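Local coordinates for protein transmembrane oligosaccharyl transferase (Archaeoglobus fulgidus, PDB 3WAJ) that is a large archaeal membrane protein of the oligosaccharyl transferase STT3/AglB family, joining a helical N-terminal region to a C-terminal region of mixed helices and sheets, at residues A[638-643]-A[656-661]; A[667-672]-A[752-757]; A[746-751]-A[761-766]. One frame throughout, in Å; residues are numbered along the deposited sequence.

Contact 1 of 3, residues A[638-643]-A[656-661]; sequences GGYFYY and WDIPLN
Ile658 lies against the ring of Tyr642, and this pair makes the tightly packed part of the contact. CG1 of Ile658 stands over one ring face, 28° off the ring normal and 4.3 Å from the centroid of the Tyr642 ring, which qualifies as a CH-pi contact. Its closest ring atom is Tyr642 CD1, at 3.8 Å from Ile658 CG1. The second branch, Ile658 CG2, is 4.1 Å above the ring plane of Tyr642 but displaced toward the rim, so both branches meet the ring while the two side chains slide past each other in opposite directions. Tyr642 CG lies between the backbone N and the carbonyl carbon (chi1 69°), the torsion that sets the direction in which the ring leaves the strand. A thinner contact continues on the far end of the isoleucine, where CD1 is 4.2 Å from Tyr640 CB.

Toward solvent the packing thins. Exposed Pro659 crosses Tyr642 at about a right angle and touches it obliquely; Pro659 CD lies 4.0 Å from Tyr642 CE2. Asp657, also exposed, comes no closer than its carbonyl O, at 4.4 Å from Tyr642 OH. No hydrogen bond crosses between the segments, and the buried surface totals only 205 Å².

Tyr640 and Tyr642 point to this side of strand 640-643, whereas Phe641 between them points away, and its ring meets that of Tyr749 on helix 740-755. Strand 640-643 is the middle of a three-stranded antiparallel sheet, and the loop carrying Ile658 links its outer strands, 649-652 and 663-664; Ile658 also touches Ala652 and Ile664 on them.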
loop_
_atom_site.group_PDB
_atom_site.type_symbol
_atom_site.label_atom_id
_atom_site.label_comp_id
_atom_site.label_asym_id
_atom_site.label_seq_id
_atom_site.Cartn_x
_atom_site.Cartn_y
_atom_site.Cartn_z
ATOM N N GLY A 638 2.487 22.432 -18.132
ATOM C CA GLY A 638 3.075 23.583 -18.801
ATOM C C GLY A 638 4.244 24.091 -17.986
ATOM O O GLY A 638 5.143 23.305 -17.638
ATOM N N GLY A 639 4.236 25.386 -17.652
ATOM C CA GLY A 639 5.348 25.971 -16.917
ATOM C C GLY A 639 5.068 26.415 -15.487
ATOM O O GLY A 639 4.572 25.649 -14.650
ATOM N N TYR A 640 5.410 27.669 -15.197
ATOM C CA TYR A 640 5.437 28.155 -13.828
ATOM C C TYR A 640 5.039 29.594 -13.765
ATOM O O TYR A 640 5.268 30.360 -14.724
ATOM C CB TYR A 640 6.860 28.040 -13.253
ATOM C CG TYR A 640 7.381 26.631 -13.237
ATOM C CD1 TYR A 640 8.103 26.125 -14.323
ATOM C CD2 TYR A 640 7.128 25.791 -12.161
ATOM C CE1 TYR A 640 8.576 24.829 -14.328
ATOM C CE2 TYR A 640 7.599 24.485 -12.150
ATOM C CZ TYR A 640 8.326 24.007 -13.239
ATOM O OH TYR A 640 8.795 22.706 -13.256
ATOM N N PHE A 641 4.466 29.964 -12.624
ATOM C CA PHE A 641 4.306 31.371 -12.267
ATOM C C PHE A 641 5.575 31.822 -11.558
ATOM O O PHE A 641 6.197 31.040 -10.832
ATOM C CB PHE A 641 3.117 31.553 -11.318
ATOM C CG PHE A 641 1.777 31.468 -11.998
ATOM C CD1 PHE A 641 1.458 32.346 -13.031
ATOM C CD2 PHE A 641 0.829 30.529 -11.592
ATOM C CE1 PHE A 641 0.232 32.285 -13.667
ATOM C CE2 PHE A 641 -0.401 30.454 -12.222
ATOM C CZ PHE A 641 -0.704 31.339 -13.261
ATOM N N TYR A 642 5.948 33.078 -11.749
ATOM C CA TYR A 642 7.143 33.622 -11.100
ATOM C C TYR A 642 7.099 35.155 -10.969
ATOM O O TYR A 642 6.367 35.831 -11.707
ATOM C CB TYR A 642 8.378 33.249 -11.922
ATOM C CG TYR A 642 8.419 33.985 -13.242
ATOM C CD1 TYR A 642 7.767 33.478 -14.356
ATOM C CD2 TYR A 642 9.078 35.209 -13.366
ATOM C CE1 TYR A 642 7.779 34.151 -15.560
ATOM C CE2 TYR A 642 9.107 35.888 -14.570
ATOM C CZ TYR A 642 8.457 35.352 -15.664
ATOM O OH TYR A 642 8.478 36.021 -16.868
ATOM N N TYR A 643 7.915 35.690 -10.063
ATOM C CA TYR A 643 8.228 37.121 -10.031
ATOM C C TYR A 643 9.654 37.377 -10.520
ATOM O O TYR A 643 10.611 36.743 -10.056
ATOM C CB TYR A 643 8.069 37.685 -8.628
ATOM C CG TYR A 643 6.669 37.543 -8.128
ATOM C CD1 TYR A 643 5.745 38.577 -8.265
ATOM C CD2 TYR A 643 6.251 36.356 -7.548
ATOM C CE1 TYR A 643 4.436 38.432 -7.802
ATOM C CE2 TYR A 643 4.960 36.198 -7.101
ATOM C CZ TYR A 643 4.060 37.234 -7.222
ATOM O OH TYR A 643 2.787 37.029 -6.769
ATOM N N TRP A 656 12.871 27.929 -18.893
ATOM C CA TRP A 656 13.979 28.529 -19.634
ATOM C C TRP A 656 13.612 29.918 -20.121
ATOM O O TRP A 656 14.460 30.643 -20.633
ATOM C CB TRP A 656 14.405 27.632 -20.802
ATOM C CG TRP A 656 14.826 26.292 -20.333
ATOM C CD1 TRP A 656 14.103 25.132 -20.392
ATOM C CD2 TRP A 656 16.053 25.972 -19.662
ATOM N NE1 TRP A 656 14.820 24.104 -19.818
ATOM C CE2 TRP A 656 16.016 24.596 -19.357
ATOM C CE3 TRP A 656 17.178 26.718 -19.289
ATOM C CZ2 TRP A 656 17.076 23.944 -18.711
ATOM C CZ3 TRP A 656 18.226 26.075 -18.646
ATOM C CH2 TRP A 656 18.171 24.699 -18.366
ATOM N N ASP A 657 12.340 30.283 -19.955
ATOM C CA ASP A 657 11.869 31.626 -20.285
ATOM C C ASP A 657 11.885 32.536 -19.060
ATOM O O ASP A 657 11.499 33.706 -19.133
ATOM C CB ASP A 657 10.449 31.559 -20.854
ATOM C CG ASP A 657 10.407 30.959 -22.236
ATOM O OD1 ASP A 657 11.225 31.377 -23.079
ATOM O OD2 ASP A 657 9.563 30.067 -22.473
ATOM N N ILE A 658 12.327 31.982 -17.934
ATOM C CA ILE A 658 12.323 32.685 -16.664
ATOM C C ILE A 658 13.694 33.326 -16.410
ATOM O O ILE A 658 14.697 32.613 -16.310
ATOM C CB ILE A 658 11.956 31.725 -15.514
ATOM C CG1 ILE A 658 10.534 31.179 -15.704
ATOM C CG2 ILE A 658 12.098 32.415 -14.169
ATOM C CD1 ILE A 658 10.184 30.059 -14.737
ATOM N N PRO A 659 13.737 34.676 -16.323
ATOM C CA PRO A 659 15.001 35.397 -16.117
ATOM C C PRO A 659 15.703 34.832 -14.902
ATOM O O PRO A 659 15.016 34.495 -13.933
ATOM C CB PRO A 659 14.550 36.835 -15.802
ATOM C CG PRO A 659 13.229 36.971 -16.427
ATOM C CD PRO A 659 12.584 35.594 -16.428
ATOM N N LEU A 660 17.028 34.707 -14.960
ATOM C CA LEU A 660 17.809 34.291 -13.798
ATOM C C LEU A 660 17.455 35.179 -12.601
ATOM O O LEU A 660 17.068 36.341 -12.776
ATOM C CB LEU A 660 19.316 34.372 -14.091
ATOM C CG LEU A 660 19.946 33.285 -14.973
ATOM C CD1 LEU A 660 21.406 33.602 -15.339
ATOM C CD2 LEU A 660 19.855 31.946 -14.292
ATOM N N ASN A 661 17.573 34.615 -11.399
ATOM C CA ASN A 661 17.329 35.326 -10.140
ATOM C C ASN A 661 15.861 35.705 -9.898
ATOM O O ASN A 661 15.562 36.620 -9.128
ATOM C CB ASN A 661 18.237 36.556 -10.016
ATOM C CG ASN A 661 19.702 36.214 -10.144
ATOM O OD1 ASN A 661 20.160 35.193 -9.630
ATOM N ND2 ASN A 661 20.450 37.068 -10.846
#

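Contact 2 of 3, residues A[667-672]-A[752-757]; sequences LRIPSE and TQLYEK
Tyr755 and Glu672 bury the most surface here, 88 and 76 Å², where an irregular connection between strand 663-664 and helix 678-684 passes the C-terminal part of helix 740-755. The helix widens into a pi-type turn at 752-755, and Tyr755 comes from that turn, its ring laid against the backbone of the passing segment.

One ring face of Tyr755 receives Glu672. The backbone N of Glu672 stands 3.6 Å above the ring plane, offset toward the rim, and Glu672 CB lies 4.0 Å from the centroid of the Tyr755 ring, only 15° off its normal, as a CH-pi contact. Glu672 CG is anti to the backbone N (chi1 -161°), placing it above the ring plane but just past the rim, on the side of Tyr755 CG and CD1. The chain runs on extended, and its carboxylate plane is turned 52° from the ring. On the opposite face Leu754 CB sits over the ring centre, so the ring is held between its own neighbour in sequence and the other segment.

Beyond this pair the contact is slight. Ile669 CG2 meets Leu754 CD1 at 4.3 Å, while the isoleucine also packs on Ala750 of the same helix. Ser671 points away and bonds through OG to Lys635 O. Glu672 OE2 and Lys757 NZ are 4.5 Å apart, beyond a salt bridge, and the lysine is poorly ordered, so any attraction between them is probably weak. No hydrogen bond crosses between the segments. At the ring edge, near its plane, the carbonyl O of Pro670 lies 3.5 Å from Tyr755 CE2.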
loop_
_atom_site.group_PDB
_atom_site.type_symbol
_atom_site.label_atom_id
_atom_site.label_comp_id
_atom_site.label_asym_id
_atom_site.label_seq_id
_atom_site.Cartn_x
_atom_site.Cartn_y
_atom_site.Cartn_z
ATOM N N LEU A 667 5.555 25.050 -8.448
ATOM C CA LEU A 667 4.358 24.283 -8.734
ATOM C C LEU A 667 4.191 24.328 -10.239
ATOM O O LEU A 667 3.957 25.387 -10.811
ATOM C CB LEU A 667 3.120 24.885 -8.048
ATOM C CG LEU A 667 1.807 24.207 -8.452
ATOM C CD1 LEU A 667 1.749 22.791 -7.856
ATOM C CD2 LEU A 667 0.577 25.035 -8.053
ATOM N N ARG A 668 4.328 23.180 -10.886
ATOM C CA ARG A 668 4.175 23.116 -12.329
ATOM C C ARG A 668 2.696 23.288 -12.696
ATOM O O ARG A 668 1.840 22.555 -12.202
ATOM C CB ARG A 668 4.717 21.784 -12.846
ATOM C CG ARG A 668 4.905 21.742 -14.342
ATOM C CD ARG A 668 6.302 21.315 -14.711
ATOM N NE ARG A 668 6.446 21.258 -16.158
ATOM C CZ ARG A 668 6.530 20.133 -16.854
ATOM N NH1 ARG A 668 6.520 18.964 -16.227
ATOM N NH2 ARG A 668 6.637 20.179 -18.174
ATOM N N ILE A 669 2.404 24.274 -13.545
ATOM C CA ILE A 669 1.032 24.570 -13.971
ATOM C C ILE A 669 0.569 23.587 -15.035
ATOM O O ILE A 669 1.319 23.296 -15.974
ATOM C CB ILE A 669 0.923 26.000 -14.529
ATOM C CG1 ILE A 669 1.301 26.999 -13.445
ATOM C CG2 ILE A 669 -0.496 26.295 -15.018
ATOM C CD1 ILE A 669 0.661 26.690 -12.080
ATOM N N PRO A 670 -0.665 23.060 -14.892
ATOM C CA PRO A 670 -1.167 22.109 -15.903
ATOM C C PRO A 670 -1.307 22.777 -17.265
ATOM O O PRO A 670 -1.502 24.002 -17.315
ATOM C CB PRO A 670 -2.547 21.722 -15.368
ATOM C CG PRO A 670 -2.441 21.919 -13.868
ATOM C CD PRO A 670 -1.556 23.153 -13.714
ATOM N N SER A 671 -1.187 21.989 -18.337
ATOM C CA SER A 671 -1.352 22.471 -19.715
ATOM C C SER A 671 -2.836 22.628 -20.002
ATOM O O SER A 671 -3.673 22.291 -19.154
ATOM C CB SER A 671 -0.759 21.471 -20.710
ATOM O OG SER A 671 -1.533 20.293 -20.751
ATOM N N GLU A 672 -3.172 23.118 -21.192
ATOM C CA GLU A 672 -4.572 23.208 -21.592
ATOM C C GLU A 672 -5.234 21.826 -21.578
ATOM O O GLU A 672 -6.417 21.692 -21.240
ATOM C CB GLU A 672 -4.702 23.853 -22.974
ATOM C CG GLU A 672 -6.101 24.397 -23.261
ATOM C CD GLU A 672 -6.139 25.301 -24.477
ATOM O OE1 GLU A 672 -5.615 24.891 -25.531
ATOM O OE2 GLU A 672 -6.686 26.424 -24.372
ATOM N N THR A 752 -8.225 30.461 -15.673
ATOM C CA THR A 752 -8.903 31.717 -16.019
ATOM C C THR A 752 -8.005 32.679 -16.790
ATOM O O THR A 752 -8.487 33.500 -17.558
ATOM C CB THR A 752 -9.466 32.458 -14.772
ATOM O OG1 THR A 752 -8.385 32.944 -13.972
ATOM C CG2 THR A 752 -10.329 31.545 -13.934
ATOM N N GLN A 753 -6.702 32.590 -16.562
ATOM C CA GLN A 753 -5.750 33.517 -17.170
ATOM C C GLN A 753 -5.177 33.035 -18.499
ATOM O O GLN A 753 -4.990 33.835 -19.407
ATOM C CB GLN A 753 -4.618 33.818 -16.191
ATOM C CG GLN A 753 -5.088 34.541 -14.933
ATOM C CD GLN A 753 -5.728 35.886 -15.249
ATOM O OE1 GLN A 753 -5.228 36.650 -16.082
ATOM N NE2 GLN A 753 -6.846 36.176 -14.590
ATOM N N LEU A 754 -4.921 31.733 -18.617
ATOM C CA LEU A 754 -4.258 31.192 -19.805
ATOM C C LEU A 754 -5.189 30.528 -20.823
ATOM O O LEU A 754 -4.935 30.587 -22.021
ATOM C CB LEU A 754 -3.168 30.196 -19.397
ATOM C CG LEU A 754 -2.241 30.636 -18.269
ATOM C CD1 LEU A 754 -1.355 29.463 -17.848
ATOM C CD2 LEU A 754 -1.398 31.848 -18.686
ATOM N N TYR A 755 -6.255 29.889 -20.350
ATOM C CA TYR A 755 -6.966 28.913 -21.170
ATOM C C TYR A 755 -8.462 29.161 -21.312
ATOM O O TYR A 755 -9.058 28.767 -22.312
ATOM C CB TYR A 755 -6.711 27.485 -20.638
ATOM C CG TYR A 755 -5.240 27.155 -20.538
ATOM C CD1 TYR A 755 -4.382 27.480 -21.571
ATOM C CD2 TYR A 755 -4.706 26.542 -19.412
ATOM C CE1 TYR A 755 -3.035 27.207 -21.498
ATOM C CE2 TYR A 755 -3.347 26.258 -19.332
ATOM C CZ TYR A 755 -2.524 26.602 -20.394
ATOM O OH TYR A 755 -1.180 26.351 -20.374
ATOM N N GLU A 756 -9.078 29.771 -20.307
ATOM C CA GLU A 756 -10.502 30.095 -20.398
ATOM C C GLU A 756 -10.806 30.900 -21.667
ATOM O O GLU A 756 -10.365 32.043 -21.816
ATOM C CB GLU A 756 -10.972 30.865 -19.164
ATOM C CG GLU A 756 -12.484 31.056 -19.115
ATOM C CD GLU A 756 -12.978 31.453 -17.732
ATOM O OE1 GLU A 756 -12.146 31.593 -16.805
ATOM O OE2 GLU A 756 -14.202 31.611 -17.567
ATOM N N LYS A 757 -11.538 30.282 -22.587
ATOM C CA LYS A 757 -11.883 30.921 -23.850
ATOM C C LYS A 757 -13.022 31.904 -23.627
ATOM O O LYS A 757 -13.584 31.961 -22.531
ATOM C CB LYS A 757 -12.307 29.874 -24.877
ATOM C CG LYS A 757 -11.298 28.769 -25.096
ATOM C CD LYS A 757 -9.996 29.327 -25.635
ATOM C CE LYS A 757 -9.175 28.237 -26.303
ATOM N NZ LYS A 757 -10.030 27.451 -27.234
#

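Contact 3 of 3, residues A[746-751]-A[761-766]; sequences LYKYAY and IPVKIA
Lys748 and Tyr751 each reach from helix 740-755 to a carbonyl of the returning chain at 761-766. Lys748 NZ donates to Ala766 O over 2.8 Å, lying nearly along the C=O axis (165°). Tyr751 OH donates to Ile761 O at 2.7 Å; the angle at this carbonyl is 134°, and the acceptor sits at the ring edge, in its plane. Between the two bonds Val763 wedges in: its CG1 is 3.7 Å from Tyr751 CD2, and its CG2 is 3.9 Å from Lys748 CE. Between the two in sequence, Tyr749 meets Ile765: CD1 of Ile765 is 3.8 Å from Tyr749 CA and lies at the edge of the Tyr749 ring.

The lysine chain is extended beyond CG, which carries NZ across to the far segment. There it also donates to water 1, 3.0 Å from Lys748 NZ, and the water in turn donates to Lys764 O at 2.7 Å. Glu744 on the same helix forms a salt bridge with Lys748 NZ. Further out, Glu717 receives the backbone N of Ile765, and Phe685 meets the Tyr751 ring edge-to-face.

A carbonyl, a water and a carboxylate thus share the ammonium group of a buried lysine, an environment consistent with its staying charged. Together with the tyrosine hydroxyl it supplies donors to backbone carbonyls of a segment that is in no regular strand.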
loop_
_atom_site.group_PDB
_atom_site.type_symbol
_atom_site.label_atom_id
_atom_site.label_comp_id
_atom_site.label_asym_id
_atom_site.label_seq_id
_atom_site.Cartn_x
_atom_site.Cartn_y
_atom_site.Cartn_z
ATOM N N LEU A 746 -4.487 27.855 -7.299
ATOM C CA LEU A 746 -3.610 28.295 -8.376
ATOM C C LEU A 746 -3.955 27.654 -9.741
ATOM O O LEU A 746 -3.905 28.322 -10.780
ATOM C CB LEU A 746 -2.145 28.080 -7.993
ATOM C CG LEU A 746 -1.684 28.920 -6.794
ATOM C CD1 LEU A 746 -0.202 28.676 -6.467
ATOM C CD2 LEU A 746 -1.948 30.398 -7.055
ATOM N N TYR A 747 -4.304 26.372 -9.737
ATOM C CA TYR A 747 -4.737 25.691 -10.954
ATOM C C TYR A 747 -5.902 26.440 -11.581
ATOM O O TYR A 747 -5.930 26.654 -12.796
ATOM C CB TYR A 747 -5.233 24.286 -10.620
ATOM C CG TYR A 747 -4.170 23.241 -10.472
ATOM C CD1 TYR A 747 -2.843 23.587 -10.302
ATOM C CD2 TYR A 747 -4.496 21.898 -10.531
ATOM C CE1 TYR A 747 -1.862 22.611 -10.182
ATOM C CE2 TYR A 747 -3.524 20.912 -10.420
ATOM C CZ TYR A 747 -2.211 21.274 -10.243
ATOM O OH TYR A 747 -1.245 20.292 -10.109
ATOM N N LYS A 748 -6.870 26.816 -10.740
ATOM C CA LYS A 748 -8.061 27.535 -11.191
ATOM C C LYS A 748 -7.706 28.909 -11.710
ATOM O O LYS A 748 -8.229 29.355 -12.737
ATOM C CB LYS A 748 -9.077 27.673 -10.048
ATOM C CG LYS A 748 -9.676 26.367 -9.632
ATOM C CD LYS A 748 -10.675 26.524 -8.491
ATOM C CE LYS A 748 -11.383 25.187 -8.272
ATOM N NZ LYS A 748 -12.086 25.087 -6.975
ATOM N N TYR A 749 -6.826 29.588 -10.982
ATOM C CA TYR A 749 -6.311 30.895 -11.414
ATOM C C TYR A 749 -5.651 30.792 -12.791
ATOM O O TYR A 749 -6.005 31.541 -13.699
ATOM C CB TYR A 749 -5.326 31.443 -10.380
ATOM C CG TYR A 749 -4.613 32.711 -10.809
ATOM C CD1 TYR A 749 -5.310 33.910 -10.988
ATOM C CD2 TYR A 749 -3.231 32.718 -10.992
ATOM C CE1 TYR A 749 -4.648 35.070 -11.370
ATOM C CE2 TYR A 749 -2.555 33.864 -11.369
ATOM C CZ TYR A 749 -3.262 35.042 -11.560
ATOM O OH TYR A 749 -2.567 36.174 -11.924
ATOM N N ALA A 750 -4.717 29.847 -12.939
ATOM C CA ALA A 750 -4.060 29.572 -14.219
ATOM C C ALA A 750 -5.056 29.379 -15.359
ATOM O O ALA A 750 -4.893 29.947 -16.446
ATOM C CB ALA A 750 -3.179 28.357 -14.102
ATOM N N TYR A 751 -6.087 28.575 -15.111
ATOM C CA TYR A 751 -7.106 28.342 -16.130
ATOM C C TYR A 751 -7.758 29.642 -16.615
ATOM O O TYR A 751 -7.827 29.894 -17.822
ATOM C CB TYR A 751 -8.166 27.342 -15.643
ATOM C CG TYR A 751 -9.350 27.233 -16.577
ATOM C CD1 TYR A 751 -9.249 26.584 -17.808
ATOM C CD2 TYR A 751 -10.567 27.792 -16.236
ATOM C CE1 TYR A 751 -10.344 26.498 -18.666
ATOM C CE2 TYR A 751 -11.657 27.703 -17.084
ATOM C CZ TYR A 751 -11.541 27.058 -18.289
ATOM O OH TYR A 751 -12.645 26.993 -19.096
ATOM N N ILE A 761 -16.124 27.163 -20.079
ATOM C CA ILE A 761 -16.629 26.829 -18.750
ATOM C C ILE A 761 -15.974 27.704 -17.675
ATOM O O ILE A 761 -14.753 27.675 -17.509
ATOM C CB ILE A 761 -16.353 25.347 -18.433
ATOM C CG1 ILE A 761 -17.176 24.437 -19.353
ATOM C CG2 ILE A 761 -16.590 25.044 -16.957
ATOM C CD1 ILE A 761 -18.682 24.506 -19.148
ATOM N N PRO A 762 -16.778 28.496 -16.939
ATOM C CA PRO A 762 -16.144 29.353 -15.921
ATOM C C PRO A 762 -15.944 28.587 -14.636
ATOM O O PRO A 762 -16.642 27.589 -14.434
ATOM C CB PRO A 762 -17.175 30.463 -15.697
ATOM C CG PRO A 762 -18.495 29.797 -16.003
ATOM C CD PRO A 762 -18.212 28.801 -17.114
ATOM N N VAL A 763 -15.020 29.048 -13.791
ATOM C CA VAL A 763 -14.766 28.429 -12.499
ATOM C C VAL A 763 -14.413 29.514 -11.475
ATOM O O VAL A 763 -13.645 30.433 -11.771
ATOM C CB VAL A 763 -13.625 27.384 -12.597
ATOM C CG1 VAL A 763 -12.323 28.050 -13.026
ATOM C CG2 VAL A 763 -13.439 26.638 -11.273
ATOM N N LYS A 764 -14.975 29.430 -10.273
ATOM C CA LYS A 764 -14.625 30.420 -9.262
ATOM C C LYS A 764 -13.274 30.099 -8.642
ATOM O O LYS A 764 -12.927 28.925 -8.447
ATOM C CB LYS A 764 -15.715 30.567 -8.193
ATOM C CG LYS A 764 -16.900 31.362 -8.686
ATOM C CD LYS A 764 -17.876 31.723 -7.573
ATOM C CE LYS A 764 -18.479 30.489 -6.915
ATOM N NZ LYS A 764 -19.728 30.825 -6.166
ATOM N N ILE A 765 -12.507 31.151 -8.357
ATOM C CA ILE A 765 -11.215 30.995 -7.698
ATOM C C ILE A 765 -11.464 30.840 -6.196
ATOM O O ILE A 765 -11.677 31.820 -5.485
ATOM C CB ILE A 765 -10.265 32.155 -8.054
ATOM C CG1 ILE A 765 -10.023 32.133 -9.563
ATOM C CG2 ILE A 765 -8.943 32.033 -7.283
ATOM C CD1 ILE A 765 -9.078 33.175 -10.048
ATOM N N ALA A 766 -11.473 29.586 -5.742
ATOM C CA ALA A 766 -11.867 29.217 -4.380
ATOM C C ALA A 766 -11.499 27.770 -4.098
ATOM O O ALA A 766 -11.461 26.950 -5.022
ATOM C CB ALA A 766 -13.363 29.407 -4.193
HETATM O O HOH W 1 -14.374 26.906 -7.467
#

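In the fold
Helix 740-755 is shared by contacts 2 and 3 and touched by contact 1. Contacts 2 and 3 have their centres about 9 Å apart and their segments alternating along the chain; Glu756 N approaches Tyr751 O at 2.8 Å, a probable hydrogen bond. Contact 1, centred about 15 Å from contact 2, meets it through the backbone: Gly639 O and Ile669 N are 2.8 Å apart, again probably bonded. Contacts 1 and 3, with centres about 21 Å apart, meet through Phe641 CZ, 3.7 Å from Tyr749 CE2. Tyr749 thus meets both Phe641 of the small sheet and Ile765 of 761-766. The zinc ion is bound elsewhere, by Asp47, Asp161 and His163.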